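Side-chain contacts in 34L protein (PDB 1SFU), which binds left-handed Z-DNA through this N-terminal Zalpha domain and, in the full-length viral protein, probably counters host antiviral responses to double-stranded RNA: residues A11-L16 with L39-K44; K19-L24 with Q48-L53; V59-V62 with P66-W69. All blocks are in the same frame, centred on the assembly; numbering follows the deposited sequence.

In the fold
The Zalpha domain of this poxvirus protein illustrates how a small winged helix-turn-helix fold binds DNA with one helix and its beta wing. Contacts 1 and 2 both join helix 11-22 to the chain around helix 43-55; their centres lie about 9 Å apart, they touch through Phe14, Gln49 and Leu53, and their segments alternate along the sequence. Contact 3 comes after both and closes the beta hairpin of strands 59-62 and 68-71. Its centre is about 10 Å from that of contact 2, which it meets through Trp69 and Val59, and about 16 Å from that of contact 1, across the centre of the chain. The helix and hairpin that pack in the core also carry residues lying against the DNA.

Contact 1: residues A11-L16 with L39-K44; sequences AEIFSL and LKINKK. With nucleotides of chain A.
Leu39 and Ile41 both pack against helix 11-22, Leu39 on Leu16 and Ile41 on Ile13 and Leu16, although the residue between them, Lys40, takes up left-handed backbone angles (phi 48°). These residues form the turn of a winged helix-turn-helix, leading from helix 32-38 into helix 43-55, the helix that faces the DNA. With this kink between them, Leu39 and Ile41 both turn apolar side chains to the same helix.

The terminal methyl of Ile41 touches two side chains. Its CG1 branch lies beside the backbone N and then runs out extended (chi2 178°), which carries CD1 to the helix surface. There it meets Ile13 CG2 at 3.7 Å and, more loosely, Leu16 CD1 at 4.0 Å, straddling two side chains about one helical turn apart. Leu39 meets the helix farther toward its C-terminal end: its CD2 branch rests on Leu16 CB at 3.6 Å, while its CD1 branch packs on Glu20, and the side chain also touches Val17. The contact between the two segments is thus wholly apolar. A hydrogen bond between Ser36 OG and Ile41 O ties the turn back to the preceding helix.

On the side of helix 11-22 turned from this packing, Ala11 O accepts from both Ser15 N and Ser15 OG, which arrive from opposite faces of its carbonyl plane. At the other end of the contact, helix 43-55 starts beside a DNA phosphate. The extended Lys44 chain passes this phosphate with its aliphatic part, placing CG 3.1 Å from OP2 of DG5 of chain A.

Contact 2: residues K19-L24 with Q48-L53; sequences KEVLSL and QQLYKL. With nucleotides of chain A.
Val21 and Leu53 reach toward each other tip to tip, CG2 of the valine meeting CD2 of the leucine at 3.6 Å. The other valine branch turns to Leu50, where CG1 lies a looser 4.3 Å from CD2. Leu53 holds CG opposite the backbone N (chi1 -167°), which sends its branches across to helix 11-22, and two leucines one turn apart on helix 43-55 thereby share a single valine.

Helix 43-55 presents a different surface to the DNA. C8 of DG5 of chain A sits 3.3 Å above the centre of the Tyr51 ring, so that the guanine base of the Z-DNA meets the ring over its face. Tyr51 OH donates a 2.6 Å hydrogen bond to OP1 of DC4 of chain A, which lies in the ring plane. One turn earlier, Gln48 NE2 donates a nearly straight bond to OP1 of DC6 of chain A, 2.7 Å away (166°).

A second shell flanks the two leucines and the tyrosine. Phe14 and Lys18 pack on Leu53, while Val17, Ala32, Leu35 and Trp69 surround Leu50, so all three helices and the sheet of this winged helix-turn-helix converge here. Trp69 also meets the Tyr51 ring edge-to-face.

Apolar packing thus probably fixes the helix on one side, whereas on the other neutral hydrogen-bond donors and a ring face contact the phosphates and the guanine C8, which is consistent with recognition that does not rest on charge alone.

Contact 3: residues V59-V62 with P66-W69; sequences VKMV and PPKW. With nucleotides of chain A.
Met61 lays its CB over the six-membered ring of Trp69, 3.6 Å from the centroid and only 13° off the ring normal, a CH-pi contact. Because CG stands anti to the backbone N (chi1 -178°), it too passes above the indole, displaced toward the rim, before a bend at chi2 lifts the sulfur farther off. SD remains above the face at 5.5 Å from the same centroid, a distant Met-aromatic contact. Val59 approaches from another direction: its CG2 lies at the ring edge, 3.7 Å from CE3.

These residues belong to the beta hairpin that forms the wing of the winged helix-turn-helix. Met61 and Trp69 are its non-hydrogen-bonded antiparallel pair, and Val62 with Lys68 is the hydrogen-bonded one, its side chains on the opposite face. Val62 N donates to Lys68 O at 2.9 Å, and Lys68 N returns a bond to Val62 O.

Beyond the pairing, Pro67 runs alongside Met61, CB against CG at 3.6 Å. Its ring spans from hairpin to DNA: CD lies 3.4 Å from O3' of DG3 of chain A. Pro66, preceded by a cis peptide bond, brings CB to 3.7 Å from O5' of the same nucleotide.

Contact 1: residues A11-L16 with L39-K44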
loop_
_atom_site.group_PDB
_atom_site.type_symbol
_atom_site.label_atom_id
_atom_site.label_comp_id
_atom_site.label_asym_id
_atom_site.label_seq_id
_atom_site.Cartn_x
_atom_site.Cartn_y
_atom_site.Cartn_z
ATOM N N ALA C 11 -13.686 -9.841 -12.280
ATOM C CA ALA C 11 -14.244 -11.181 -12.103
ATOM C C ALA C 11 -13.540 -12.253 -12.932
ATOM O O ALA C 11 -13.390 -13.393 -12.492
ATOM C CB ALA C 11 -15.734 -11.173 -12.428
ATOM N N GLU C 12 -13.105 -11.894 -14.133
ATOM C CA GLU C 12 -12.432 -12.862 -14.982
ATOM C C GLU C 12 -11.028 -13.132 -14.453
ATOM O O GLU C 12 -10.475 -14.216 -14.641
ATOM C CB GLU C 12 -12.387 -12.353 -16.423
ATOM C CG GLU C 12 -11.947 -13.401 -17.431
ATOM C CD GLU C 12 -10.448 -13.421 -17.631
ATOM O OE1 GLU C 12 -9.949 -14.359 -18.290
ATOM O OE2 GLU C 12 -9.773 -12.490 -17.138
ATOM N N ILE C 13 -10.457 -12.139 -13.781
ATOM C CA ILE C 13 -9.123 -12.278 -13.210
ATOM C C ILE C 13 -9.282 -13.186 -11.999
ATOM O O ILE C 13 -8.533 -14.147 -11.816
ATOM C CB ILE C 13 -8.573 -10.919 -12.748
ATOM C CG1 ILE C 13 -8.925 -9.840 -13.778
ATOM C CG2 ILE C 13 -7.064 -11.014 -12.568
ATOM C CD1 ILE C 13 -8.646 -8.422 -13.308
ATOM N N PHE C 14 -10.277 -12.868 -11.179
ATOM C CA PHE C 14 -10.584 -13.651 -9.993
ATOM C C PHE C 14 -10.741 -15.118 -10.399
ATOM O O PHE C 14 -10.166 -16.009 -9.781
ATOM C CB PHE C 14 -11.885 -13.144 -9.372
ATOM C CG PHE C 14 -12.334 -13.923 -8.170
ATOM C CD1 PHE C 14 -11.840 -13.626 -6.902
ATOM C CD2 PHE C 14 -13.252 -14.965 -8.305
ATOM C CE1 PHE C 14 -12.255 -14.353 -5.784
ATOM C CE2 PHE C 14 -13.668 -15.694 -7.199
ATOM C CZ PHE C 14 -13.169 -15.386 -5.935
ATOM N N SER C 15 -11.523 -15.362 -11.448
ATOM C CA SER C 15 -11.750 -16.721 -11.926
ATOM C C SER C 15 -10.462 -17.388 -12.409
ATOM O O SER C 15 -10.234 -18.567 -12.151
ATOM C CB SER C 15 -12.792 -16.716 -13.053
ATOM O OG SER C 15 -14.013 -16.143 -12.608
ATOM N N LEU C 16 -9.620 -16.641 -13.115
ATOM C CA LEU C 16 -8.370 -17.211 -13.604
ATOM C C LEU C 16 -7.465 -17.595 -12.436
ATOM O O LEU C 16 -6.835 -18.652 -12.450
ATOM C CB LEU C 16 -7.634 -16.215 -14.502
ATOM C CG LEU C 16 -8.268 -15.858 -15.846
ATOM C CD1 LEU C 16 -7.523 -14.679 -16.462
ATOM C CD2 LEU C 16 -8.229 -17.074 -16.764
ATOM N N LEU C 39 -0.397 -15.879 -15.990
ATOM C CA LEU C 39 -1.616 -15.274 -16.505
ATOM C C LEU C 39 -1.356 -13.967 -17.247
ATOM O O LEU C 39 -2.291 -13.316 -17.710
ATOM C CB LEU C 39 -2.605 -15.037 -15.358
ATOM C CG LEU C 39 -3.103 -16.272 -14.595
ATOM C CD1 LEU C 39 -1.952 -16.951 -13.887
ATOM C CD2 LEU C 39 -4.149 -15.853 -13.580
ATOM N N LYS C 40 -0.085 -13.591 -17.365
ATOM C CA LYS C 40 0.296 -12.353 -18.045
ATOM C C LYS C 40 -0.562 -11.193 -17.560
ATOM O O LYS C 40 -1.110 -10.432 -18.356
ATOM C CB LYS C 40 0.141 -12.508 -19.559
ATOM C CG LYS C 40 1.082 -13.524 -20.172
ATOM C CD LYS C 40 2.523 -13.052 -20.099
ATOM C CE LYS C 40 3.481 -14.108 -20.628
ATOM N NZ LYS C 40 3.462 -15.326 -19.773
ATOM N N ILE C 41 -0.677 -11.072 -16.243
ATOM C CA ILE C 41 -1.469 -10.013 -15.631
ATOM C C ILE C 41 -0.615 -9.269 -14.610
ATOM O O ILE C 41 0.319 -9.836 -14.046
ATOM C CB ILE C 41 -2.714 -10.603 -14.929
ATOM C CG1 ILE C 41 -3.629 -11.252 -15.973
ATOM C CG2 ILE C 41 -3.452 -9.516 -14.159
ATOM C CD1 ILE C 41 -4.869 -11.909 -15.391
ATOM N N ASN C 42 -0.928 -7.998 -14.380
ATOM C CA ASN C 42 -0.178 -7.197 -13.419
ATOM C C ASN C 42 -0.236 -7.825 -12.030
ATOM O O ASN C 42 -1.290 -8.286 -11.590
ATOM C CB ASN C 42 -0.735 -5.770 -13.370
ATOM C CG ASN C 42 -0.493 -5.008 -14.661
ATOM O OD1 ASN C 42 -0.968 -3.883 -14.834
ATOM N ND2 ASN C 42 0.256 -5.620 -15.577
ATOM N N LYS C 43 0.906 -7.843 -11.346
ATOM C CA LYS C 43 0.981 -8.416 -10.009
ATOM C C LYS C 43 -0.045 -7.760 -9.085
ATOM O O LYS C 43 -0.624 -8.422 -8.222
ATOM C CB LYS C 43 2.398 -8.258 -9.446
ATOM C CG LYS C 43 2.658 -9.051 -8.167
ATOM C CD LYS C 43 4.139 -9.050 -7.776
ATOM C CE LYS C 43 4.642 -7.653 -7.429
ATOM N NZ LYS C 43 3.931 -7.076 -6.253
ATOM N N LYS C 44 -0.284 -6.464 -9.271
ATOM C CA LYS C 44 -1.263 -5.775 -8.436
ATOM C C LYS C 44 -2.649 -6.398 -8.618
ATOM O O LYS C 44 -3.380 -6.605 -7.644
ATOM C CB LYS C 44 -1.331 -4.279 -8.768
ATOM C CG LYS C 44 -2.428 -3.561 -7.991
ATOM C CD LYS C 44 -2.463 -2.048 -8.227
ATOM C CE LYS C 44 -3.576 -1.422 -7.393
ATOM N NZ LYS C 44 -3.646 0.058 -7.486
ATOM P P DG A 5 -0.202 -4.735 -4.675
ATOM O OP1 DG A 5 0.608 -5.896 -5.102
ATOM O OP2 DG A 5 -0.461 -3.621 -5.625
ATOM O "O5'" DG A 5 -1.604 -5.293 -4.173
ATOM C "C5'" DG A 5 -2.551 -4.406 -3.587
ATOM C "C4'" DG A 5 -3.744 -5.171 -3.061
ATOM O "O4'" DG A 5 -3.294 -6.122 -2.072
ATOM C "C3'" DG A 5 -4.758 -4.284 -2.353
ATOM O "O3'" DG A 5 -5.855 -4.055 -3.241
ATOM C "C2'" DG A 5 -5.312 -5.186 -1.261
ATOM C "C1'" DG A 5 -4.220 -6.213 -1.004
ATOM N N9 DG A 5 -3.471 -6.043 0.238
ATOM C C8 DG A 5 -3.279 -6.995 1.209
ATOM N N7 DG A 5 -2.522 -6.584 2.190
ATOM C C5 DG A 5 -2.202 -5.275 1.856
ATOM C C6 DG A 5 -1.393 -4.327 2.541
ATOM O O6 DG A 5 -0.770 -4.473 3.605
ATOM N N1 DG A 5 -1.337 -3.113 1.859
ATOM C C2 DG A 5 -1.965 -2.851 0.665
ATOM N N2 DG A 5 -1.778 -1.616 0.163
ATOM N N3 DG A 5 -2.715 -3.731 0.011
ATOM C C4 DG A 5 -2.790 -4.914 0.662
#

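Contact 2: residues K19-L24 with Q48-L53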
loop_
_atom_site.group_PDB
_atom_site.type_symbol
_atom_site.label_atom_id
_atom_site.label_comp_id
_atom_site.label_asym_id
_atom_site.label_seq_id
_atom_site.Cartn_x
_atom_site.Cartn_y
_atom_site.Cartn_z
ATOM N N LYS C 19 -8.860 -20.706 -10.463
ATOM C CA LYS C 19 -8.616 -21.924 -11.220
ATOM C C LYS C 19 -7.162 -22.358 -11.045
ATOM O O LYS C 19 -6.881 -23.537 -10.869
ATOM C CB LYS C 19 -8.928 -21.691 -12.699
ATOM C CG LYS C 19 -9.209 -22.958 -13.481
ATOM C CD LYS C 19 -9.793 -22.643 -14.856
ATOM C CE LYS C 19 -10.325 -23.902 -15.529
ATOM N NZ LYS C 19 -11.404 -24.536 -14.711
ATOM N N GLU C 20 -6.240 -21.399 -11.071
ATOM C CA GLU C 20 -4.823 -21.711 -10.917
ATOM C C GLU C 20 -4.478 -22.288 -9.549
ATOM O O GLU C 20 -3.775 -23.294 -9.455
ATOM C CB GLU C 20 -3.966 -20.463 -11.153
ATOM C CG GLU C 20 -3.926 -19.984 -12.590
ATOM C CD GLU C 20 -3.296 -20.996 -13.525
ATOM O OE1 GLU C 20 -2.089 -21.293 -13.371
ATOM O OE2 GLU C 20 -4.016 -21.498 -14.414
ATOM N N VAL C 21 -4.959 -21.650 -8.485
ATOM C CA VAL C 21 -4.651 -22.130 -7.146
ATOM C C VAL C 21 -5.268 -23.500 -6.882
ATOM O O VAL C 21 -4.662 -24.345 -6.227
ATOM C CB VAL C 21 -5.126 -21.130 -6.062
ATOM C CG1 VAL C 21 -4.414 -19.796 -6.245
ATOM C CG2 VAL C 21 -6.627 -20.956 -6.130
ATOM N N LEU C 22 -6.471 -23.727 -7.401
ATOM C CA LEU C 22 -7.131 -25.012 -7.206
ATOM C C LEU C 22 -6.397 -26.146 -7.914
ATOM O O LEU C 22 -6.566 -27.308 -7.562
ATOM C CB LEU C 22 -8.584 -24.944 -7.685
ATOM C CG LEU C 22 -9.503 -24.153 -6.753
ATOM C CD1 LEU C 22 -10.912 -24.082 -7.330
ATOM C CD2 LEU C 22 -9.516 -24.821 -5.384
ATOM N N SER C 23 -5.569 -25.808 -8.898
ATOM C CA SER C 23 -4.824 -26.829 -9.624
ATOM C C SER C 23 -3.570 -27.247 -8.863
ATOM O O SER C 23 -2.906 -28.209 -9.232
ATOM C CB SER C 23 -4.434 -26.323 -11.020
ATOM O OG SER C 23 -3.441 -25.316 -10.948
ATOM N N LEU C 24 -3.250 -26.524 -7.796
ATOM C CA LEU C 24 -2.065 -26.829 -6.994
ATOM C C LEU C 24 -2.265 -28.073 -6.141
ATOM O O LEU C 24 -3.390 -28.415 -5.776
ATOM C CB LEU C 24 -1.734 -25.666 -6.052
ATOM C CG LEU C 24 -1.384 -24.283 -6.603
ATOM C CD1 LEU C 24 -1.457 -23.266 -5.475
ATOM C CD2 LEU C 24 -0.004 -24.297 -7.218
ATOM N N GLN C 48 -4.928 -8.353 -5.742
ATOM C CA GLN C 48 -6.279 -7.928 -5.401
ATOM C C GLN C 48 -7.205 -9.143 -5.326
ATOM O O GLN C 48 -8.087 -9.203 -4.476
ATOM C CB GLN C 48 -6.809 -6.936 -6.443
ATOM C CG GLN C 48 -6.150 -5.565 -6.393
ATOM C CD GLN C 48 -6.680 -4.640 -7.471
ATOM O OE1 GLN C 48 -6.676 -4.986 -8.649
ATOM N NE2 GLN C 48 -7.141 -3.457 -7.071
ATOM N N GLN C 49 -6.995 -10.110 -6.214
ATOM C CA GLN C 49 -7.821 -11.311 -6.227
ATOM C C GLN C 49 -7.391 -12.352 -5.188
ATOM O O GLN C 49 -8.235 -12.994 -4.556
ATOM C CB GLN C 49 -7.820 -11.933 -7.625
ATOM C CG GLN C 49 -8.358 -10.996 -8.698
ATOM C CD GLN C 49 -9.587 -10.220 -8.233
ATOM O OE1 GLN C 49 -10.562 -10.800 -7.758
ATOM N NE2 GLN C 49 -9.540 -8.900 -8.371
ATOM N N LEU C 50 -6.084 -12.516 -5.010
ATOM C CA LEU C 50 -5.573 -13.475 -4.039
ATOM C C LEU C 50 -6.084 -13.190 -2.633
ATOM O O LEU C 50 -6.489 -14.106 -1.924
ATOM C CB LEU C 50 -4.045 -13.479 -4.038
ATOM C CG LEU C 50 -3.362 -14.247 -5.167
ATOM C CD1 LEU C 50 -1.861 -13.998 -5.115
ATOM C CD2 LEU C 50 -3.660 -15.733 -5.034
ATOM N N TYR C 51 -6.078 -11.924 -2.226
ATOM C CA TYR C 51 -6.563 -11.598 -0.890
ATOM C C TYR C 51 -8.078 -11.745 -0.784
ATOM O O TYR C 51 -8.590 -12.086 0.275
ATOM C CB TYR C 51 -6.110 -10.193 -0.470
ATOM C CG TYR C 51 -4.639 -10.159 -0.111
ATOM C CD1 TYR C 51 -3.673 -9.778 -1.044
ATOM C CD2 TYR C 51 -4.212 -10.573 1.145
ATOM C CE1 TYR C 51 -2.304 -9.816 -0.722
ATOM C CE2 TYR C 51 -2.860 -10.619 1.479
ATOM C CZ TYR C 51 -1.911 -10.241 0.547
ATOM O OH TYR C 51 -0.576 -10.310 0.892
ATOM N N LYS C 52 -8.790 -11.499 -1.878
ATOM C CA LYS C 52 -10.246 -11.658 -1.882
ATOM C C LYS C 52 -10.542 -13.158 -1.785
ATOM O O LYS C 52 -11.456 -13.591 -1.082
ATOM C CB LYS C 52 -10.849 -11.098 -3.175
ATOM C CG LYS C 52 -10.804 -9.579 -3.313
ATOM C CD LYS C 52 -11.191 -9.153 -4.738
ATOM C CE LYS C 52 -11.173 -7.642 -4.933
ATOM N NZ LYS C 52 -12.297 -6.970 -4.220
ATOM N N LEU C 53 -9.742 -13.948 -2.487
ATOM C CA LEU C 53 -9.903 -15.389 -2.489
ATOM C C LEU C 53 -9.613 -15.970 -1.103
ATOM O O LEU C 53 -10.225 -16.961 -0.697
ATOM C CB LEU C 53 -8.972 -16.000 -3.531
ATOM C CG LEU C 53 -9.179 -17.460 -3.921
ATOM C CD1 LEU C 53 -10.576 -17.661 -4.517
ATOM C CD2 LEU C 53 -8.106 -17.846 -4.933
ATOM P P DG A 5 -0.202 -4.735 -4.675
ATOM O OP1 DG A 5 0.608 -5.896 -5.102
ATOM O OP2 DG A 5 -0.461 -3.621 -5.625
ATOM O "O5'" DG A 5 -1.604 -5.293 -4.173
ATOM C "C5'" DG A 5 -2.551 -4.406 -3.587
ATOM C "C4'" DG A 5 -3.744 -5.171 -3.061
ATOM O "O4'" DG A 5 -3.294 -6.122 -2.072
ATOM C "C3'" DG A 5 -4.758 -4.284 -2.353
ATOM O "O3'" DG A 5 -5.855 -4.055 -3.241
ATOM C "C2'" DG A 5 -5.312 -5.186 -1.261
ATOM C "C1'" DG A 5 -4.220 -6.213 -1.004
ATOM N N9 DG A 5 -3.471 -6.043 0.238
ATOM C C8 DG A 5 -3.279 -6.995 1.209
ATOM N N7 DG A 5 -2.522 -6.584 2.190
ATOM C C5 DG A 5 -2.202 -5.275 1.856
ATOM C C6 DG A 5 -1.393 -4.327 2.541
ATOM O O6 DG A 5 -0.770 -4.473 3.605
ATOM N N1 DG A 5 -1.337 -3.113 1.859
ATOM C C2 DG A 5 -1.965 -2.851 0.665
ATOM N N2 DG A 5 -1.778 -1.616 0.163
ATOM N N3 DG A 5 -2.715 -3.731 0.011
ATOM C C4 DG A 5 -2.790 -4.914 0.662
ATOM P P DC A 4 2.123 -8.394 -0.861
ATOM O OP1 DC A 4 1.184 -9.548 -0.837
ATOM O OP2 DC A 4 2.823 -8.052 -2.115
ATOM O "O5'" DC A 4 1.391 -7.084 -0.327
ATOM C "C5'" DC A 4 0.077 -6.745 -0.748
ATOM C "C4'" DC A 4 0.043 -5.321 -1.256
ATOM O "O4'" DC A 4 0.356 -4.399 -0.178
ATOM C "C3'" DC A 4 1.038 -5.017 -2.379
ATOM O "O3'" DC A 4 0.446 -4.132 -3.339
ATOM C "C2'" DC A 4 2.154 -4.277 -1.667
ATOM C "C1'" DC A 4 1.386 -3.513 -0.605
ATOM N N1 DC A 4 2.200 -3.159 0.566
ATOM C C2 DC A 4 2.691 -1.862 0.666
ATOM O O2 DC A 4 2.416 -1.058 -0.230
ATOM N N3 DC A 4 3.454 -1.516 1.734
ATOM C C4 DC A 4 3.729 -2.422 2.676
ATOM N N4 DC A 4 4.495 -2.042 3.717
ATOM C C5 DC A 4 3.236 -3.758 2.601
ATOM C C6 DC A 4 2.481 -4.081 1.537
ATOM P P DC A 6 -6.353 -2.550 -3.507
ATOM O OP1 DC A 6 -7.482 -2.613 -4.482
ATOM O OP2 DC A 6 -5.168 -1.715 -3.822
ATOM O "O5'" DC A 6 -6.916 -2.095 -2.086
ATOM C "C5'" DC A 6 -7.836 -1.011 -1.973
ATOM C "C4'" DC A 6 -7.262 0.075 -1.091
ATOM O "O4'" DC A 6 -7.109 -0.423 0.259
ATOM C "C3'" DC A 6 -5.882 0.590 -1.512
ATOM O "O3'" DC A 6 -5.803 2.000 -1.297
ATOM C "C2'" DC A 6 -4.943 -0.098 -0.544
ATOM C "C1'" DC A 6 -5.796 -0.143 0.710
ATOM N N1 DC A 6 -5.407 -1.187 1.662
ATOM C C2 DC A 6 -4.586 -0.835 2.742
ATOM O O2 DC A 6 -4.242 0.347 2.871
ATOM N N3 DC A 6 -4.191 -1.787 3.608
ATOM C C4 DC A 6 -4.582 -3.051 3.432
ATOM N N4 DC A 6 -4.145 -3.967 4.301
ATOM C C5 DC A 6 -5.434 -3.435 2.351
ATOM C C6 DC A 6 -5.820 -2.478 1.500
#

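Contact 3: residues V59-V62 with P66-W69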
loop_
_atom_site.group_PDB
_atom_site.type_symbol
_atom_site.label_atom_id
_atom_site.label_comp_id
_atom_site.label_asym_id
_atom_site.label_seq_id
_atom_site.Cartn_x
_atom_site.Cartn_y
_atom_site.Cartn_z
ATOM N N VAL C 59 -7.888 -20.070 -0.628
ATOM C CA VAL C 59 -6.433 -20.024 -0.559
ATOM C C VAL C 59 -5.987 -19.520 0.813
ATOM O O VAL C 59 -6.741 -18.846 1.511
ATOM C CB VAL C 59 -5.868 -19.085 -1.656
ATOM C CG1 VAL C 59 -6.236 -17.636 -1.335
ATOM C CG2 VAL C 59 -4.358 -19.251 -1.774
ATOM N N LYS C 60 -4.761 -19.855 1.195
ATOM C CA LYS C 60 -4.206 -19.441 2.476
ATOM C C LYS C 60 -2.843 -18.801 2.230
ATOM O O LYS C 60 -1.989 -19.380 1.550
ATOM C CB LYS C 60 -4.071 -20.657 3.407
ATOM C CG LYS C 60 -3.164 -20.450 4.624
ATOM C CD LYS C 60 -3.719 -19.417 5.584
ATOM C CE LYS C 60 -2.707 -19.070 6.678
ATOM N NZ LYS C 60 -3.244 -18.057 7.633
ATOM N N MET C 61 -2.648 -17.606 2.779
ATOM C CA MET C 61 -1.394 -16.870 2.605
ATOM C C MET C 61 -0.465 -17.045 3.796
ATOM O O MET C 61 -0.918 -17.069 4.938
ATOM C CB MET C 61 -1.691 -15.374 2.408
ATOM C CG MET C 61 -0.479 -14.484 2.156
ATOM S SD MET C 61 0.455 -14.003 3.642
ATOM C CE MET C 61 -0.458 -12.563 4.122
ATOM N N VAL C 62 0.829 -17.168 3.520
ATOM C CA VAL C 62 1.845 -17.311 4.559
ATOM C C VAL C 62 2.803 -16.137 4.397
ATOM O O VAL C 62 3.526 -16.054 3.404
ATOM C CB VAL C 62 2.624 -18.638 4.410
ATOM C CG1 VAL C 62 3.877 -18.613 5.273
ATOM C CG2 VAL C 62 1.732 -19.804 4.818
ATOM N N PRO C 66 8.529 -13.059 -0.666
ATOM C CA PRO C 66 7.161 -12.535 -0.552
ATOM C C PRO C 66 6.167 -13.577 -0.021
ATOM O O PRO C 66 6.528 -14.728 0.228
ATOM C CB PRO C 66 6.844 -12.121 -1.984
ATOM C CG PRO C 66 7.465 -13.225 -2.760
ATOM C CD PRO C 66 8.826 -13.410 -2.067
ATOM N N PRO C 67 4.899 -13.184 0.156
ATOM C CA PRO C 67 3.921 -14.153 0.664
ATOM C C PRO C 67 3.747 -15.366 -0.245
ATOM O O PRO C 67 3.789 -15.251 -1.469
ATOM C CB PRO C 67 2.639 -13.332 0.765
ATOM C CG PRO C 67 3.167 -11.932 1.065
ATOM C CD PRO C 67 4.327 -11.826 0.107
ATOM N N LYS C 68 3.563 -16.529 0.368
ATOM C CA LYS C 68 3.345 -17.769 -0.366
ATOM C C LYS C 68 1.857 -18.086 -0.268
ATOM O O LYS C 68 1.235 -17.869 0.771
ATOM C CB LYS C 68 4.185 -18.894 0.242
ATOM C CG LYS C 68 5.682 -18.665 0.071
ATOM C CD LYS C 68 6.533 -19.603 0.928
ATOM C CE LYS C 68 8.017 -19.273 0.762
ATOM N NZ LYS C 68 8.907 -19.909 1.774
ATOM N N TRP C 69 1.283 -18.583 -1.353
ATOM C CA TRP C 69 -0.135 -18.892 -1.374
ATOM C C TRP C 69 -0.414 -20.379 -1.578
ATOM O O TRP C 69 0.026 -20.977 -2.572
ATOM C CB TRP C 69 -0.813 -18.055 -2.464
ATOM C CG TRP C 69 -0.669 -16.578 -2.225
ATOM C CD1 TRP C 69 0.414 -15.798 -2.517
ATOM C CD2 TRP C 69 -1.624 -15.716 -1.591
ATOM N NE1 TRP C 69 0.193 -14.501 -2.102
ATOM C CE2 TRP C 69 -1.050 -14.426 -1.529
ATOM C CE3 TRP C 69 -2.909 -15.909 -1.067
ATOM C CZ2 TRP C 69 -1.717 -13.331 -0.962
ATOM C CZ3 TRP C 69 -3.577 -14.819 -0.504
ATOM C CH2 TRP C 69 -2.978 -13.549 -0.456
ATOM P P DG A 3 8.169 -8.085 -2.903
ATOM O OP1 DG A 3 9.383 -8.938 -2.946
ATOM O OP2 DG A 3 7.226 -8.076 -4.040
ATOM O "O5'" DG A 3 7.401 -8.440 -1.554
ATOM C "C5'" DG A 3 6.083 -7.956 -1.332
ATOM C "C4'" DG A 3 5.595 -8.363 0.037
ATOM O "O4'" DG A 3 6.560 -7.947 1.019
ATOM C "C3'" DG A 3 4.290 -7.688 0.427
ATOM O "O3'" DG A 3 3.249 -8.655 0.250
ATOM C "C2'" DG A 3 4.422 -7.492 1.928
ATOM C "C1'" DG A 3 5.922 -7.496 2.198
ATOM N N9 DG A 3 6.526 -6.213 2.558
ATOM C C8 DG A 3 7.245 -5.946 3.700
ATOM N N7 DG A 3 7.696 -4.722 3.748
ATOM C C5 DG A 3 7.248 -4.141 2.569
ATOM C C6 DG A 3 7.439 -2.828 2.070
ATOM O O6 DG A 3 8.063 -1.895 2.590
ATOM N N1 DG A 3 6.817 -2.652 0.837
ATOM C C2 DG A 3 6.104 -3.617 0.173
ATOM N N2 DG A 3 5.573 -3.249 -1.004
ATOM N N3 DG A 3 5.920 -4.853 0.629
ATOM C C4 DG A 3 6.515 -5.042 1.825
#